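Local atomic coordinates of shikimate dehydrogenase-like protein HI_0607 (Haemophilus influenzae, PDB entry 1NPY), a protein that catalyses the NADP(+)-dependent oxidation of shikimate to 3-dehydroshikimate in vitro, though so weakly that shikimate may not be its biological substrate. Residues A[100-105]-A[247-252]. Sequence-based numbering, arbitrary orientation.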
loop_
_atom_site.group_PDB
_atom_site.type_symbol
_atom_site.label_atom_id
_atom_site.label_comp_id
_atom_site.label_asym_id
_atom_site.label_seq_id
_atom_site.Cartn_x
_atom_site.Cartn_y
_atom_site.Cartn_z
ATOM N N TYR A 100 -7.386 9.016 -5.166
ATOM C CA TYR A 100 -6.401 8.075 -5.696
ATOM C C TYR A 100 -6.179 6.925 -4.715
ATOM O O TYR A 100 -6.616 6.950 -3.569
ATOM C CB TYR A 100 -5.040 8.768 -5.876
ATOM C CG TYR A 100 -5.085 9.990 -6.762
ATOM C CD1 TYR A 100 -4.774 9.919 -8.118
ATOM C CD2 TYR A 100 -5.470 11.220 -6.245
ATOM C CE1 TYR A 100 -4.855 11.064 -8.912
ATOM C CE2 TYR A 100 -5.520 12.370 -7.028
ATOM C CZ TYR A 100 -5.202 12.283 -8.358
ATOM O OH TYR A 100 -5.290 13.418 -9.144
ATOM N N ASN A 101 -5.543 5.874 -5.215
ATOM C CA ASN A 101 -5.070 4.823 -4.328
ATOM C C ASN A 101 -3.589 4.581 -4.577
ATOM O O ASN A 101 -3.221 3.870 -5.501
ATOM C CB ASN A 101 -5.902 3.555 -4.396
ATOM C CG ASN A 101 -5.563 2.632 -3.250
ATOM O OD1 ASN A 101 -4.405 2.277 -3.110
ATOM N ND2 ASN A 101 -6.527 2.342 -2.380
ATOM N N THR A 102 -2.757 5.136 -3.702
ATOM C CA THR A 102 -1.313 5.014 -3.850
ATOM C C THR A 102 -0.745 3.675 -3.394
ATOM O O THR A 102 0.393 3.365 -3.732
ATOM C CB THR A 102 -0.525 6.145 -3.195
ATOM O OG1 THR A 102 -0.795 6.198 -1.793
ATOM C CG2 THR A 102 -0.855 7.492 -3.777
ATOM N N ASP A 103 -1.508 2.858 -2.678
ATOM C CA ASP A 103 -1.078 1.482 -2.498
ATOM C C ASP A 103 -1.047 0.737 -3.838
ATOM O O ASP A 103 -0.061 0.072 -4.154
ATOM C CB ASP A 103 -2.006 0.761 -1.539
ATOM C CG ASP A 103 -1.776 1.160 -0.102
ATOM O OD1 ASP A 103 -0.633 1.476 0.322
ATOM O OD2 ASP A 103 -2.737 1.081 0.686
ATOM N N TYR A 104 -2.121 0.860 -4.617
ATOM C CA TYR A 104 -2.168 0.319 -5.963
ATOM C C TYR A 104 -1.028 0.881 -6.822
ATOM O O TYR A 104 -0.301 0.131 -7.479
ATOM C CB TYR A 104 -3.554 0.591 -6.571
ATOM C CG TYR A 104 -3.635 0.282 -8.044
ATOM C CD1 TYR A 104 -3.921 -1.008 -8.489
ATOM C CD2 TYR A 104 -3.350 1.262 -9.001
ATOM C CE1 TYR A 104 -3.916 -1.307 -9.844
ATOM C CE2 TYR A 104 -3.375 0.966 -10.349
ATOM C CZ TYR A 104 -3.669 -0.313 -10.765
ATOM O OH TYR A 104 -3.663 -0.582 -12.122
ATOM N N ILE A 105 -0.863 2.202 -6.826
ATOM C CA ILE A 105 0.200 2.827 -7.613
ATOM C C ILE A 105 1.559 2.270 -7.196
ATOM O O ILE A 105 2.386 1.963 -8.055
ATOM C CB ILE A 105 0.134 4.362 -7.541
ATOM C CG1 ILE A 105 -1.190 4.877 -8.108
ATOM C CG2 ILE A 105 1.256 5.037 -8.322
ATOM C CD1 ILE A 105 -1.449 6.326 -7.813
ATOM N N PHE A 247 2.934 12.416 -1.279
ATOM C CA PHE A 247 3.681 13.657 -1.107
ATOM C C PHE A 247 3.769 14.414 -2.424
ATOM O O PHE A 247 3.560 15.646 -2.488
ATOM C CB PHE A 247 5.065 13.335 -0.564
ATOM C CG PHE A 247 5.882 14.540 -0.259
ATOM C CD1 PHE A 247 6.005 14.982 1.052
ATOM C CD2 PHE A 247 6.581 15.218 -1.255
ATOM C CE1 PHE A 247 6.751 16.086 1.366
ATOM C CE2 PHE A 247 7.331 16.349 -0.924
ATOM C CZ PHE A 247 7.454 16.756 0.370
ATOM N N GLU A 248 4.031 13.660 -3.489
ATOM C CA GLU A 248 4.169 14.238 -4.822
ATOM C C GLU A 248 2.822 14.770 -5.324
ATOM O O GLU A 248 2.742 15.834 -5.931
ATOM C CB GLU A 248 4.753 13.238 -5.822
ATOM C CG GLU A 248 5.091 13.878 -7.164
ATOM C CD GLU A 248 5.687 12.873 -8.136
ATOM O OE1 GLU A 248 5.728 13.107 -9.368
ATOM O OE2 GLU A 248 6.142 11.823 -7.639
ATOM N N LEU A 249 1.740 14.069 -5.030
ATOM C CA LEU A 249 0.424 14.571 -5.398
ATOM C C LEU A 249 0.113 15.901 -4.704
ATOM O O LEU A 249 -0.466 16.814 -5.289
ATOM C CB LEU A 249 -0.638 13.530 -5.094
ATOM C CG LEU A 249 -0.714 12.394 -6.106
ATOM C CD1 LEU A 249 -1.498 11.215 -5.560
ATOM C CD2 LEU A 249 -1.310 12.816 -7.439
ATOM N N TYR A 250 0.462 15.995 -3.431
ATOM C CA TYR A 250 0.082 17.191 -2.673
ATOM C C TYR A 250 0.950 18.403 -3.023
ATOM O O TYR A 250 0.433 19.517 -3.064
ATOM C CB TYR A 250 0.185 16.979 -1.171
ATOM C CG TYR A 250 -0.559 15.791 -0.578
ATOM C CD1 TYR A 250 -1.704 15.262 -1.149
ATOM C CD2 TYR A 250 -0.103 15.218 0.591
ATOM C CE1 TYR A 250 -2.340 14.161 -0.580
ATOM C CE2 TYR A 250 -0.714 14.110 1.164
ATOM C CZ TYR A 250 -1.860 13.612 0.579
ATOM O OH TYR A 250 -2.451 12.510 1.144
ATOM N N THR A 251 2.256 18.197 -3.202
ATOM C CA THR A 251 3.221 19.303 -3.274
ATOM C C THR A 251 3.741 19.609 -4.686
ATOM O O THR A 251 4.429 20.608 -4.889
ATOM C CB THR A 251 4.481 18.999 -2.493
ATOM O OG1 THR A 251 5.134 17.871 -3.101
ATOM C CG2 THR A 251 4.184 18.619 -1.044
ATOM N N HIS A 252 3.535 18.668 -5.591
ATOM C CA HIS A 252 4.106 18.684 -6.942
ATOM C C HIS A 252 5.623 18.564 -7.004
ATOM O O HIS A 252 6.257 18.931 -7.996
ATOM C CB HIS A 252 3.657 19.913 -7.734
ATOM C CG HIS A 252 2.182 19.922 -7.980
ATOM N ND1 HIS A 252 1.376 20.981 -7.631
ATOM C CD2 HIS A 252 1.365 18.949 -8.440
ATOM C CE1 HIS A 252 0.128 20.684 -7.936
ATOM N NE2 HIS A 252 0.090 19.457 -8.423
#
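Tyr-100 and Leu-249 face each other where the end of strand 96-100, turning into helix 102-113, passes the last turn of helix 235-251; even here the backbones stay well apart, with CA atoms 9.4 Å from each other, and side chains alone bridge the gap. Leu-249 spreads its branched end over one face of the Tyr-100 ring. Its CD1 makes a CH-pi contact 4.2 Å from the ring centroid, 19° off the ring normal, while CD2 reaches toward the phenol end, 4.0 Å from Tyr-100 CZ. A forked aliphatic residue suits this place because its two methyls can follow a flat ring along its length. Leu-249 CD1 also meets Thr-102 CG2 tip to tip at 4.2 Å. In Thr-102 a chi1 of 60° sets OG1 between the backbone N and the carbonyl carbon, where it hydrogen-bonds Gln-242 O of helix 235-251, and CG2 faces the leucine; one polar and one apolar branch suit this place. Asn-101, its CB pointing away from 247-252, is the N-cap of helix 102-113: its short side chain can reach a first-turn N-H, and OD1 accepts a nearly straight bond (167°) from Tyr-104 N at 3.1 Å. Its ND2 is bound to Ser-86 O, which helps fix the amide's rotation. The contact thus joins a strand-to-helix turn to helix 235-251, and the capped helix start carries Asp-103, a probable substrate-binding residue of the shikimate dehydrogenase active site.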